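Local coordinates for protein GphF Dehydratase 1 (Archangium violaceum, PDB 6MBF) that probably dehydrates a hydroxyacyl polyketide intermediate and moves the resulting double bond, as a dehydratase domain of the gephyronic acid polyketide synthase, at residues D45-V49 and P84-A89; A91-L95 and H107-P111; R175-A179 and L246-P251; E218-F224 and L282-S286. All coordinates share one frame; numbering follows the deposited sequence.

Contact 1 (D45-V49 and P84-A89); sequences DAIVV and PLVLRA
Strand 46-48 is the middle member of a small three-stranded antiparallel sheet, and here Ile-47, Val-48 and Val-49 meet Leu-85, Val-86 and Leu-87 of its short outer strand. Two direct backbone bonds join them. Leu-87 N donates to Ile-47 O at 2.9 Å, and the donor is tilted out of the carbonyl plane. Val-49 N donates to Leu-85 O, also at 2.9 Å, and this bond is almost straight (174° at the hydrogen). Two waters carry the pairing further. One accepts from Ile-47 N and donates to Leu-87 O at 2.7 Å. The other accepts from Leu-85 N and donates to Val-49 O. The ladder is therefore partly hydrated.

Val-48 and Val-86 form a non-hydrogen-bonded pair with their side chains on one face. Val-86 CG1 also reaches Ala-46 CB at 4.0 Å, while Val-48 CG1 meets Pro-84 CB. Ile-47 and Leu-87 point to the other face, where their side chains cross at about a right angle. Ile-47 CD1 runs on to Ala-89 CB at 3.9 Å. Val-49 has CG2 anti to its carbonyl carbon, and this turns the methyl between two leucines: Leu-85 CG lies at 3.8 Å and Leu-87 CD1 at 3.7 Å. Leu-38 lies on Val-49 and Leu-87. On the far side of strand 46-48, Val-48 O accepts from His-41 ND1. The small sheet lies just before helix 52-65, whose Tyr-54 meets Val-49 and Leu-85. This fits the central helix of the first half in the double hotdog of polyketide synthase dehydratases.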
loop_
_atom_site.group_PDB
_atom_site.type_symbol
_atom_site.label_atom_id
_atom_site.label_comp_id
_atom_site.label_asym_id
_atom_site.label_seq_id
_atom_site.Cartn_x
_atom_site.Cartn_y
_atom_site.Cartn_z
ATOM N N ASP A 45 -1.843 19.656 0.359
ATOM C CA ASP A 45 -3.262 19.946 0.140
ATOM C C ASP A 45 -3.846 19.295 -1.114
ATOM O O ASP A 45 -5.022 19.532 -1.424
ATOM C CB ASP A 45 -3.542 21.455 0.090
ATOM C CG ASP A 45 -3.320 22.130 1.434
ATOM O OD1 ASP A 45 -3.367 21.428 2.469
ATOM O OD2 ASP A 45 -3.097 23.357 1.459
ATOM N N ALA A 46 -3.085 18.488 -1.842
ATOM C CA ALA A 46 -3.618 17.755 -2.980
ATOM C C ALA A 46 -4.018 16.356 -2.539
ATOM O O ALA A 46 -3.360 15.755 -1.683
ATOM C CB ALA A 46 -2.582 17.669 -4.103
ATOM N N ILE A 47 -5.107 15.847 -3.109
ATOM C CA ILE A 47 -5.491 14.461 -2.866
ATOM C C ILE A 47 -4.542 13.559 -3.644
ATOM O O ILE A 47 -4.480 13.631 -4.875
ATOM C CB ILE A 47 -6.944 14.207 -3.283
ATOM C CG1 ILE A 47 -7.893 15.175 -2.581
ATOM C CG2 ILE A 47 -7.326 12.748 -2.993
ATOM C CD1 ILE A 47 -9.261 15.263 -3.241
ATOM N N VAL A 48 -3.803 12.706 -2.935
ATOM C CA VAL A 48 -2.783 11.852 -3.544
ATOM C C VAL A 48 -3.119 10.395 -3.241
ATOM O O VAL A 48 -3.218 10.003 -2.071
ATOM C CB VAL A 48 -1.369 12.193 -3.040
ATOM C CG1 VAL A 48 -0.348 11.218 -3.624
ATOM C CG2 VAL A 48 -0.991 13.628 -3.380
ATOM N N VAL A 49 -3.289 9.594 -4.291
ATOM C CA VAL A 49 -3.604 8.181 -4.116
ATOM C C VAL A 49 -2.448 7.490 -3.403
ATOM O O VAL A 49 -1.289 7.608 -3.814
ATOM C CB VAL A 49 -3.903 7.551 -5.485
ATOM C CG1 VAL A 49 -3.907 6.010 -5.420
ATOM C CG2 VAL A 49 -5.224 8.114 -6.037
ATOM N N PRO A 84 3.066 10.298 -8.800
ATOM C CA PRO A 84 1.865 10.230 -7.970
ATOM C C PRO A 84 0.623 10.425 -8.821
ATOM O O PRO A 84 0.660 11.039 -9.894
ATOM C CB PRO A 84 2.056 11.382 -6.975
ATOM C CG PRO A 84 2.910 12.354 -7.701
ATOM C CD PRO A 84 3.828 11.539 -8.574
ATOM N N LEU A 85 -0.482 9.869 -8.342
ATOM C CA LEU A 85 -1.790 10.082 -8.941
ATOM C C LEU A 85 -2.518 11.105 -8.072
ATOM O O LEU A 85 -2.902 10.813 -6.932
ATOM C CB LEU A 85 -2.569 8.772 -9.060
ATOM C CG LEU A 85 -4.025 8.888 -9.534
ATOM C CD1 LEU A 85 -4.117 9.759 -10.773
ATOM C CD2 LEU A 85 -4.613 7.504 -9.807
ATOM N N VAL A 86 -2.666 12.308 -8.596
ATOM C CA VAL A 86 -3.392 13.363 -7.905
ATOM C C VAL A 86 -4.821 13.343 -8.411
ATOM O O VAL A 86 -5.057 13.395 -9.625
ATOM C CB VAL A 86 -2.742 14.732 -8.151
ATOM C CG1 VAL A 86 -3.547 15.824 -7.471
ATOM C CG2 VAL A 86 -1.289 14.735 -7.679
ATOM N N LEU A 87 -5.772 13.245 -7.488
ATOM C CA LEU A 87 -7.189 13.327 -7.799
ATOM C C LEU A 87 -7.704 14.717 -7.456
ATOM O O LEU A 87 -7.340 15.287 -6.424
ATOM C CB LEU A 87 -7.990 12.288 -7.008
ATOM C CG LEU A 87 -7.639 10.818 -7.256
ATOM C CD1 LEU A 87 -8.396 9.956 -6.251
ATOM C CD2 LEU A 87 -7.946 10.398 -8.704
ATOM N N ARG A 88 -8.556 15.265 -8.317
ATOM C CA ARG A 88 -9.372 16.405 -7.918
ATOM C C ARG A 88 -10.675 15.878 -7.331
ATOM O O ARG A 88 -11.314 15.000 -7.919
ATOM C CB ARG A 88 -9.662 17.337 -9.095
ATOM C CG ARG A 88 -8.471 17.641 -9.970
ATOM C CD ARG A 88 -7.328 18.328 -9.238
ATOM N NE ARG A 88 -6.236 18.616 -10.177
ATOM C CZ ARG A 88 -5.015 19.000 -9.815
ATOM N NH1 ARG A 88 -4.713 19.150 -8.533
ATOM N NH2 ARG A 88 -4.086 19.225 -10.738
ATOM N N ALA A 89 -11.049 16.398 -6.162
ATOM C CA ALA A 89 -12.201 15.915 -5.405
ATOM C C ALA A 89 -13.404 15.659 -6.299
ATOM O O ALA A 89 -13.857 16.553 -7.024
ATOM C CB ALA A 89 -12.564 16.931 -4.323
HETATM O O HOH W 1 -6.223 17.384 -5.242
HETATM O O HOH W 2 0.028 7.936 -6.136
#

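Contact 2 (A91-L95 and H107-P111); sequences APARL and HSAEP
Arg-94 lies against Ala-109 and Pro-111 in the beta hairpin of strands 93-100 and 103-109, part of the first hotdog half of the dehydratase. Arg-94 and Ala-109 are an antiparallel hydrogen-bonded pair. Arg-94 N donates to Ala-109 O at 2.9 Å, and Ala-109 N returns a bond to Arg-94 O at 3.0 Å. The carbonyl of Arg-94 also takes a CA-H...O contact from Ser-108.

The arginine side chain leaves over its partner strand. CB sits 3.5 Å from Ala-109 O. With CG anti to the carbonyl carbon (chi1 -59°), the next methylene comes down on Pro-111, and CG reaches Pro-111 CA at 3.5 Å. CD passes obliquely over the ring and meets Pro-111 CB at 4.0 Å. Two further bends, at chi2 and chi3, fold the chain so that its tip turns to strand 23-30. There NE makes a weak bond to Gly-28 O, and NH2 a weak one to Thr-27 OG1. An alanine at this position would probably leave one flank of Pro-111 uncovered, with the weak side-chain bonds to Gly-28 and Thr-27 gone.

Pro-111 also touches Pro-92: its CD lies 3.3 Å from Pro-92 O, just ahead of the strand. Leu-95 and Ser-108 form the neighbouring non-hydrogen-bonded pair, with both side chains on the other face from Arg-94. The hydroxyl of Ser-108 is hydrogen-bonded to His-123 NE2, and Ser-108 CB packs against Leu-95 CD2 at 4.0 Å.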
loop_
_atom_site.group_PDB
_atom_site.type_symbol
_atom_site.label_atom_id
_atom_site.label_comp_id
_atom_site.label_asym_id
_atom_site.label_seq_id
_atom_site.Cartn_x
_atom_site.Cartn_y
_atom_site.Cartn_z
ATOM N N ALA A 91 -13.790 14.213 -9.097
ATOM C CA ALA A 91 -13.602 14.017 -10.537
ATOM C C ALA A 91 -13.093 12.607 -10.816
ATOM O O ALA A 91 -12.051 12.216 -10.278
ATOM C CB ALA A 91 -12.626 15.042 -11.107
ATOM N N PRO A 92 -13.787 11.820 -11.630
ATOM C CA PRO A 92 -13.333 10.448 -11.891
ATOM C C PRO A 92 -12.030 10.399 -12.678
ATOM O O PRO A 92 -11.705 11.290 -13.471
ATOM C CB PRO A 92 -14.487 9.843 -12.699
ATOM C CG PRO A 92 -15.127 11.030 -13.362
ATOM C CD PRO A 92 -15.031 12.142 -12.345
ATOM N N ALA A 93 -11.282 9.325 -12.443
ATOM C CA ALA A 93 -10.073 9.009 -13.187
ATOM C C ALA A 93 -10.150 7.567 -13.657
ATOM O O ALA A 93 -10.551 6.680 -12.897
ATOM C CB ALA A 93 -8.815 9.200 -12.331
ATOM N N ARG A 94 -9.772 7.339 -14.910
ATOM C CA ARG A 94 -9.623 5.985 -15.430
ATOM C C ARG A 94 -8.345 5.362 -14.881
ATOM O O ARG A 94 -7.296 6.005 -14.869
ATOM C CB ARG A 94 -9.567 5.998 -16.956
ATOM C CG ARG A 94 -10.782 6.599 -17.639
ATOM C CD ARG A 94 -12.062 5.880 -17.248
ATOM N NE ARG A 94 -11.933 4.433 -17.378
ATOM C CZ ARG A 94 -12.157 3.759 -18.501
ATOM N NH1 ARG A 94 -12.522 4.401 -19.602
ATOM N NH2 ARG A 94 -12.012 2.441 -18.521
ATOM N N LEU A 95 -8.440 4.114 -14.427
ATOM C CA LEU A 95 -7.300 3.336 -13.960
ATOM C C LEU A 95 -7.118 2.125 -14.857
ATOM O O LEU A 95 -8.098 1.524 -15.308
ATOM C CB LEU A 95 -7.485 2.853 -12.525
ATOM C CG LEU A 95 -7.151 3.757 -11.348
ATOM C CD1 LEU A 95 -7.105 2.897 -10.098
ATOM C CD2 LEU A 95 -5.834 4.476 -11.560
ATOM N N HIS A 107 -1.446 2.669 -14.980
ATOM C CA HIS A 107 -1.571 4.000 -15.562
ATOM C C HIS A 107 -2.932 4.585 -15.210
ATOM O O HIS A 107 -3.883 3.861 -14.900
ATOM C CB HIS A 107 -1.461 3.983 -17.096
ATOM C CG HIS A 107 -0.091 3.695 -17.629
ATOM N ND1 HIS A 107 0.473 2.436 -17.609
ATOM C CD2 HIS A 107 0.803 4.499 -18.253
ATOM C CE1 HIS A 107 1.665 2.482 -18.177
ATOM N NE2 HIS A 107 1.890 3.722 -18.577
ATOM N N SER A 108 -3.033 5.911 -15.290
ATOM C CA SER A 108 -4.315 6.593 -15.171
ATOM C C SER A 108 -4.504 7.541 -16.343
ATOM O O SER A 108 -3.544 7.939 -17.012
ATOM C CB SER A 108 -4.441 7.391 -13.862
ATOM O OG SER A 108 -3.628 8.555 -13.895
ATOM N N ALA A 109 -5.757 7.939 -16.551
ATOM C CA ALA A 109 -6.085 8.899 -17.596
ATOM C C ALA A 109 -7.353 9.655 -17.224
ATOM O O ALA A 109 -8.208 9.148 -16.493
ATOM C CB ALA A 109 -6.270 8.201 -18.948
ATOM N N GLU A 110 -7.468 10.876 -17.735
ATOM C CA GLU A 110 -8.755 11.554 -17.704
ATOM C C GLU A 110 -9.746 10.757 -18.544
ATOM O O GLU A 110 -9.405 10.336 -19.659
ATOM C CB GLU A 110 -8.636 12.980 -18.239
ATOM C CG GLU A 110 -7.831 13.908 -17.347
ATOM C CD GLU A 110 -7.651 15.287 -17.949
ATOM O OE1 GLU A 110 -8.005 15.470 -19.134
ATOM O OE2 GLU A 110 -7.154 16.186 -17.237
ATOM N N PRO A 111 -10.953 10.496 -18.043
ATOM C CA PRO A 111 -11.907 9.686 -18.820
ATOM C C PRO A 111 -12.200 10.241 -20.203
ATOM O O PRO A 111 -12.469 9.464 -21.127
ATOM C CB PRO A 111 -13.159 9.689 -17.935
ATOM C CG PRO A 111 -12.630 9.863 -16.551
ATOM C CD PRO A 111 -11.439 10.777 -16.680
#

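Contact 3 (R175-A179 and L246-P251); sequences RGREA and LRLHPP
Ala-179 and Leu-246 are an antiparallel hydrogen-bonded pair, linked by Ala-179 N to Leu-246 O (3.1 Å) and Leu-246 N to Ala-179 O (3.0 Å), and Glu-178 and Arg-247 are the non-hydrogen-bonded pair beside it. A nearly straight bond from Leu-248 N to Arg-177 O (2.9 Å) continues the ladder.

Glu-178 and Arg-247 run side by side. Arg-247 grips a single oxygen side-on: NE reaches Glu-178 OE2 at 2.8 Å and NH2 reaches it at 3.1 Å. Both come from the same face of the carboxylate, whose plane stands 75° from the guanidinium. The other oxygen, OE1, is bonded to His-245.

The segment 175-179 holds the type II' turn of the hairpin 169-175/178-184, in the second hotdog half. Arg-177 leaves this turn across the end of strand 241-248. Its bend at chi3 (-63°) brings NE to Leu-248 O at 3.1 Å, above that carbonyl plane. A water between NH2 and Leu-248 O makes a second bridge. One face of the guanidinium rests on Pro-250 CA. On the opposite face of the strands from the salt bridge, Ala-179 CB packs on Leu-246 CG at 3.9 Å, and Leu-213 of helix 200-214 touches both residues.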
loop_
_atom_site.group_PDB
_atom_site.type_symbol
_atom_site.label_atom_id
_atom_site.label_comp_id
_atom_site.label_asym_id
_atom_site.label_seq_id
_atom_site.Cartn_x
_atom_site.Cartn_y
_atom_site.Cartn_z
ATOM N N ARG A 175 11.488 -0.370 20.059
ATOM C CA ARG A 175 12.753 -0.649 20.732
ATOM C C ARG A 175 13.846 -0.523 19.686
ATOM O O ARG A 175 13.864 -1.291 18.722
ATOM C CB ARG A 175 12.754 -2.044 21.359
ATOM C CG ARG A 175 14.129 -2.532 21.766
ATOM C CD ARG A 175 14.449 -2.179 23.206
ATOM N NE ARG A 175 13.580 -2.877 24.148
ATOM C CZ ARG A 175 13.808 -2.953 25.456
ATOM N NH1 ARG A 175 14.886 -2.383 25.975
ATOM N NH2 ARG A 175 12.965 -3.605 26.246
ATOM N N GLY A 176 14.733 0.454 19.850
ATOM C CA GLY A 176 15.653 0.762 18.762
ATOM C C GLY A 176 14.898 1.155 17.500
ATOM O O GLY A 176 13.959 1.958 17.534
ATOM N N ARG A 177 15.309 0.586 16.367
ATOM C CA ARG A 177 14.666 0.830 15.082
ATOM C C ARG A 177 13.614 -0.221 14.745
ATOM O O ARG A 177 13.221 -0.339 13.576
ATOM C CB ARG A 177 15.706 0.879 13.955
ATOM C CG ARG A 177 16.740 1.977 14.063
ATOM C CD ARG A 177 17.483 2.133 12.745
ATOM N NE ARG A 177 18.245 0.942 12.387
ATOM C CZ ARG A 177 19.477 0.686 12.824
ATOM N NH1 ARG A 177 20.091 1.546 13.637
ATOM N NH2 ARG A 177 20.098 -0.422 12.445
ATOM N N GLU A 178 13.159 -0.984 15.734
ATOM C CA GLU A 178 12.132 -1.993 15.544
ATOM C C GLU A 178 10.873 -1.625 16.311
ATOM O O GLU A 178 10.901 -0.871 17.292
ATOM C CB GLU A 178 12.631 -3.373 15.990
ATOM C CG GLU A 178 13.835 -3.846 15.204
ATOM C CD GLU A 178 14.182 -5.306 15.463
ATOM O OE1 GLU A 178 13.298 -6.062 15.930
ATOM O OE2 GLU A 178 15.345 -5.692 15.189
ATOM N N ALA A 179 9.748 -2.160 15.841
ATOM C CA ALA A 179 8.479 -1.899 16.499
ATOM C C ALA A 179 7.534 -3.058 16.246
ATOM O O ALA A 179 7.676 -3.804 15.275
ATOM C CB ALA A 179 7.845 -0.590 16.019
ATOM N N LEU A 246 8.094 -4.434 12.398
ATOM C CA LEU A 246 8.806 -3.648 11.399
ATOM C C LEU A 246 10.237 -3.413 11.856
ATOM O O LEU A 246 10.519 -3.352 13.056
ATOM C CB LEU A 246 8.113 -2.300 11.126
ATOM C CG LEU A 246 8.202 -1.232 12.223
ATOM C CD1 LEU A 246 9.450 -0.348 12.067
ATOM C CD2 LEU A 246 6.985 -0.363 12.197
ATOM N N ARG A 247 11.141 -3.286 10.887
ATOM C CA ARG A 247 12.538 -2.973 11.175
ATOM C C ARG A 247 13.032 -1.925 10.186
ATOM O O ARG A 247 13.065 -2.167 8.976
ATOM C CB ARG A 247 13.425 -4.227 11.125
ATOM C CG ARG A 247 14.918 -3.911 11.319
ATOM C CD ARG A 247 15.809 -5.171 11.305
ATOM N NE ARG A 247 15.497 -6.094 12.392
ATOM C CZ ARG A 247 15.140 -7.369 12.235
ATOM N NH1 ARG A 247 15.040 -7.900 11.020
ATOM N NH2 ARG A 247 14.884 -8.120 13.301
ATOM N N LEU A 248 13.420 -0.765 10.702
ATOM C CA LEU A 248 14.032 0.264 9.881
ATOM C C LEU A 248 15.507 -0.050 9.667
ATOM O O LEU A 248 16.208 -0.466 10.594
ATOM C CB LEU A 248 13.870 1.631 10.550
ATOM C CG LEU A 248 12.564 2.359 10.220
ATOM C CD1 LEU A 248 12.212 3.353 11.317
ATOM C CD2 LEU A 248 12.680 3.070 8.870
ATOM N N HIS A 249 15.973 0.138 8.436
ATOM C CA HIS A 249 17.384 0.008 8.138
ATOM C C HIS A 249 18.148 1.167 8.777
ATOM O O HIS A 249 17.562 2.204 9.091
ATOM C CB HIS A 249 17.603 -0.015 6.624
ATOM C CG HIS A 249 17.087 -1.251 5.956
ATOM N ND1 HIS A 249 17.501 -1.644 4.702
ATOM C CD2 HIS A 249 16.199 -2.186 6.370
ATOM C CE1 HIS A 249 16.885 -2.763 4.367
ATOM N NE2 HIS A 249 16.090 -3.116 5.362
ATOM N N PRO A 250 19.454 1.013 8.991
ATOM C CA PRO A 250 20.238 2.104 9.580
ATOM C C PRO A 250 20.166 3.351 8.717
ATOM O O PRO A 250 20.418 3.295 7.505
ATOM C CB PRO A 250 21.669 1.535 9.631
ATOM C CG PRO A 250 21.657 0.320 8.776
ATOM C CD PRO A 250 20.255 -0.206 8.801
ATOM N N PRO A 251 19.797 4.485 9.300
ATOM C CA PRO A 251 19.689 5.721 8.523
ATOM C C PRO A 251 21.061 6.327 8.268
ATOM O O PRO A 251 22.033 6.059 8.974
ATOM C CB PRO A 251 18.845 6.640 9.416
ATOM C CG PRO A 251 18.554 5.860 10.672
ATOM C CD PRO A 251 19.492 4.701 10.720
HETATM O O HOH W 3 18.401 -2.155 10.809
#

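Contact 4 (E218-F224 and L282-S286); sequences ESHREPF and LKRAS
Arg-284 ends strand 273-284 and sends its long side chain into the loop 218-224, where backbone oxygens and one carboxylate surround its guanidinium. NH2 donates to Glu-218 OE2 at 2.8 Å, a salt bridge on the anti side of the carboxylate, tilted out of its plane. NH1 and NH2 also grip Ser-219 O end-on, at 3.0 and 2.9 Å. NH1 has a further bond to Glu-222 O at 2.9 Å, from above that carbonyl plane. NE is satisfied by Asn-257 O. Glu-218 is held in turn: OE2 also accepts from Asn-257 N, and OE1 is bonded to His-260.

The chain of Arg-284, extended from CG to NE, passes over Phe-224. CG lies over one face of the ring, a CH-pi contact 3.7 Å from the centroid. Phe-224 CE2 sits over one face of the guanidinium, with the two planes 44° apart. A methionine in its place would probably leave Glu-218 without its charge partner here and the carbonyls of Ser-219 and Glu-222 without these donors, and the loop less firmly held.

The backbones meet through Ala-285 N, which donates to Pro-223 O at 2.9 Å. Ser-219 OG accepts from Arg-221 N in an ST turn. The loop joins helix 200-214 to strand 224-234 in the second hotdog half. Phe-224 and Leu-282 pack on Ile-214 of that helix, and strand 273-284 pairs with 224-234 and 259-267.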
loop_
_atom_site.group_PDB
_atom_site.type_symbol
_atom_site.label_atom_id
_atom_site.label_comp_id
_atom_site.label_asym_id
_atom_site.label_seq_id
_atom_site.Cartn_x
_atom_site.Cartn_y
_atom_site.Cartn_z
ATOM N N GLU A 218 12.629 13.091 13.456
ATOM C CA GLU A 218 12.762 14.136 12.454
ATOM C C GLU A 218 11.379 14.601 12.016
ATOM O O GLU A 218 10.356 13.991 12.343
ATOM C CB GLU A 218 13.613 13.665 11.261
ATOM C CG GLU A 218 13.175 12.357 10.613
ATOM C CD GLU A 218 14.161 11.884 9.557
ATOM O OE1 GLU A 218 14.732 10.786 9.712
ATOM O OE2 GLU A 218 14.381 12.620 8.572
ATOM N N SER A 219 11.363 15.702 11.267
ATOM C CA SER A 219 10.126 16.424 10.992
ATOM C C SER A 219 9.221 15.662 10.031
ATOM O O SER A 219 9.679 14.985 9.108
ATOM C CB SER A 219 10.443 17.806 10.408
ATOM O OG SER A 219 9.274 18.452 9.921
ATOM N N HIS A 220 7.913 15.811 10.233
ATOM C CA HIS A 220 6.936 15.281 9.294
ATOM C C HIS A 220 6.601 16.264 8.173
ATOM O O HIS A 220 5.763 15.947 7.323
ATOM C CB HIS A 220 5.659 14.859 10.036
ATOM C CG HIS A 220 4.862 16.005 10.572
ATOM N ND1 HIS A 220 5.386 16.934 11.444
ATOM C CD2 HIS A 220 3.574 16.371 10.359
ATOM C CE1 HIS A 220 4.457 17.824 11.745
ATOM N NE2 HIS A 220 3.348 17.504 11.102
ATOM N N ARG A 221 7.237 17.437 8.136
ATOM C CA ARG A 221 7.159 18.263 6.939
ATOM C C ARG A 221 7.982 17.625 5.820
ATOM O O ARG A 221 8.991 16.964 6.072
ATOM C CB ARG A 221 7.655 19.687 7.220
ATOM C CG ARG A 221 7.263 20.686 6.132
ATOM C CD ARG A 221 7.774 22.102 6.392
ATOM N NE ARG A 221 9.131 22.315 5.888
ATOM C CZ ARG A 221 9.455 22.379 4.598
ATOM N NH1 ARG A 221 8.527 22.232 3.662
ATOM N NH2 ARG A 221 10.714 22.578 4.240
ATOM N N GLU A 222 7.541 17.829 4.568
ATOM C CA GLU A 222 8.079 17.108 3.414
ATOM C C GLU A 222 8.024 15.613 3.715
ATOM O O GLU A 222 9.073 14.957 3.817
ATOM C CB GLU A 222 9.517 17.527 3.096
ATOM C CG GLU A 222 9.781 19.019 3.135
ATOM C CD GLU A 222 11.247 19.325 3.383
ATOM O OE1 GLU A 222 11.595 19.760 4.505
ATOM O OE2 GLU A 222 12.057 19.105 2.458
ATOM N N PRO A 223 6.829 15.045 3.850
ATOM C CA PRO A 223 6.703 13.729 4.487
ATOM C C PRO A 223 7.197 12.600 3.598
ATOM O O PRO A 223 7.200 12.694 2.368
ATOM C CB PRO A 223 5.199 13.611 4.740
ATOM C CG PRO A 223 4.595 14.403 3.627
ATOM C CD PRO A 223 5.519 15.573 3.423
ATOM N N PHE A 224 7.613 11.516 4.250
ATOM C CA PHE A 224 8.081 10.343 3.529
ATOM C C PHE A 224 6.942 9.682 2.762
ATOM O O PHE A 224 5.821 9.558 3.264
ATOM C CB PHE A 224 8.711 9.344 4.499
ATOM C CG PHE A 224 10.013 9.818 5.078
ATOM C CD1 PHE A 224 11.205 9.641 4.381
ATOM C CD2 PHE A 224 10.046 10.468 6.300
ATOM C CE1 PHE A 224 12.407 10.097 4.907
ATOM C CE2 PHE A 224 11.247 10.926 6.827
ATOM C CZ PHE A 224 12.420 10.742 6.135
ATOM N N LEU A 282 11.322 4.532 1.221
ATOM C CA LEU A 282 10.607 5.771 1.493
ATOM C C LEU A 282 11.472 6.968 1.127
ATOM O O LEU A 282 12.678 6.968 1.376
ATOM C CB LEU A 282 10.224 5.872 2.972
ATOM C CG LEU A 282 9.417 4.729 3.582
ATOM C CD1 LEU A 282 9.197 5.007 5.080
ATOM C CD2 LEU A 282 8.099 4.597 2.848
ATOM N N LYS A 283 10.854 7.994 0.546
ATOM C CA LYS A 283 11.582 9.211 0.215
ATOM C C LYS A 283 10.707 10.417 0.521
ATOM O O LYS A 283 9.492 10.379 0.305
ATOM C CB LYS A 283 12.013 9.222 -1.261
ATOM C CG LYS A 283 12.927 10.381 -1.616
ATOM C CD LYS A 283 13.431 10.282 -3.044
ATOM C CE LYS A 283 14.408 11.406 -3.351
ATOM N NZ LYS A 283 14.967 11.281 -4.723
ATOM N N ARG A 284 11.322 11.479 1.039
ATOM C CA ARG A 284 10.569 12.691 1.343
ATOM C C ARG A 284 10.014 13.310 0.064
ATOM O O ARG A 284 10.700 13.395 -0.960
ATOM C CB ARG A 284 11.451 13.702 2.077
ATOM C CG ARG A 284 11.803 13.310 3.505
ATOM C CD ARG A 284 12.528 14.454 4.200
ATOM N NE ARG A 284 12.763 14.185 5.614
ATOM C CZ ARG A 284 11.860 14.391 6.565
ATOM N NH1 ARG A 284 10.656 14.867 6.249
ATOM N NH2 ARG A 284 12.163 14.135 7.828
ATOM N N ALA A 285 8.756 13.727 0.126
ATOM C CA ALA A 285 8.129 14.386 -1.010
ATOM C C ALA A 285 8.705 15.784 -1.195
ATOM O O ALA A 285 8.931 16.513 -0.227
ATOM C CB ALA A 285 6.615 14.462 -0.808
ATOM N N SER A 286 8.948 16.153 -2.447
ATOM C CA SER A 286 9.432 17.493 -2.760
ATOM C C SER A 286 8.253 18.418 -3.023
ATOM O O SER A 286 7.290 18.021 -3.677
ATOM C CB SER A 286 10.365 17.467 -3.971
ATOM O OG SER A 286 9.666 17.081 -5.143
#

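Contacts 1 and 2 belong to the first hotdog half, contacts 3 and 4 to the second. Contacts 1 and 2 touch directly: Leu-85 CD2 packs on Leu-95 CD2 at 3.7 Å. Contacts 3 and 4 do not touch, but their segments alternate along the chain, and helix 200-214 packs on both. Contact 4 centres on a buried arginine and phenylalanine, and that arginine mostly serves loop carbonyls. At contact 3 the arginines are exposed, and only Ala-179, Leu-246 and Leu-248 are buried. Contact 1 is mainly aliphatic and partly buried, with waters completing its backbone pairing. Contact 2 is a hairpin ladder, buried at Leu-95 and residues 107-109 and edged by more open prolines. Contacts 2 and 3 lie farthest apart, with centres about 37 Å from each other.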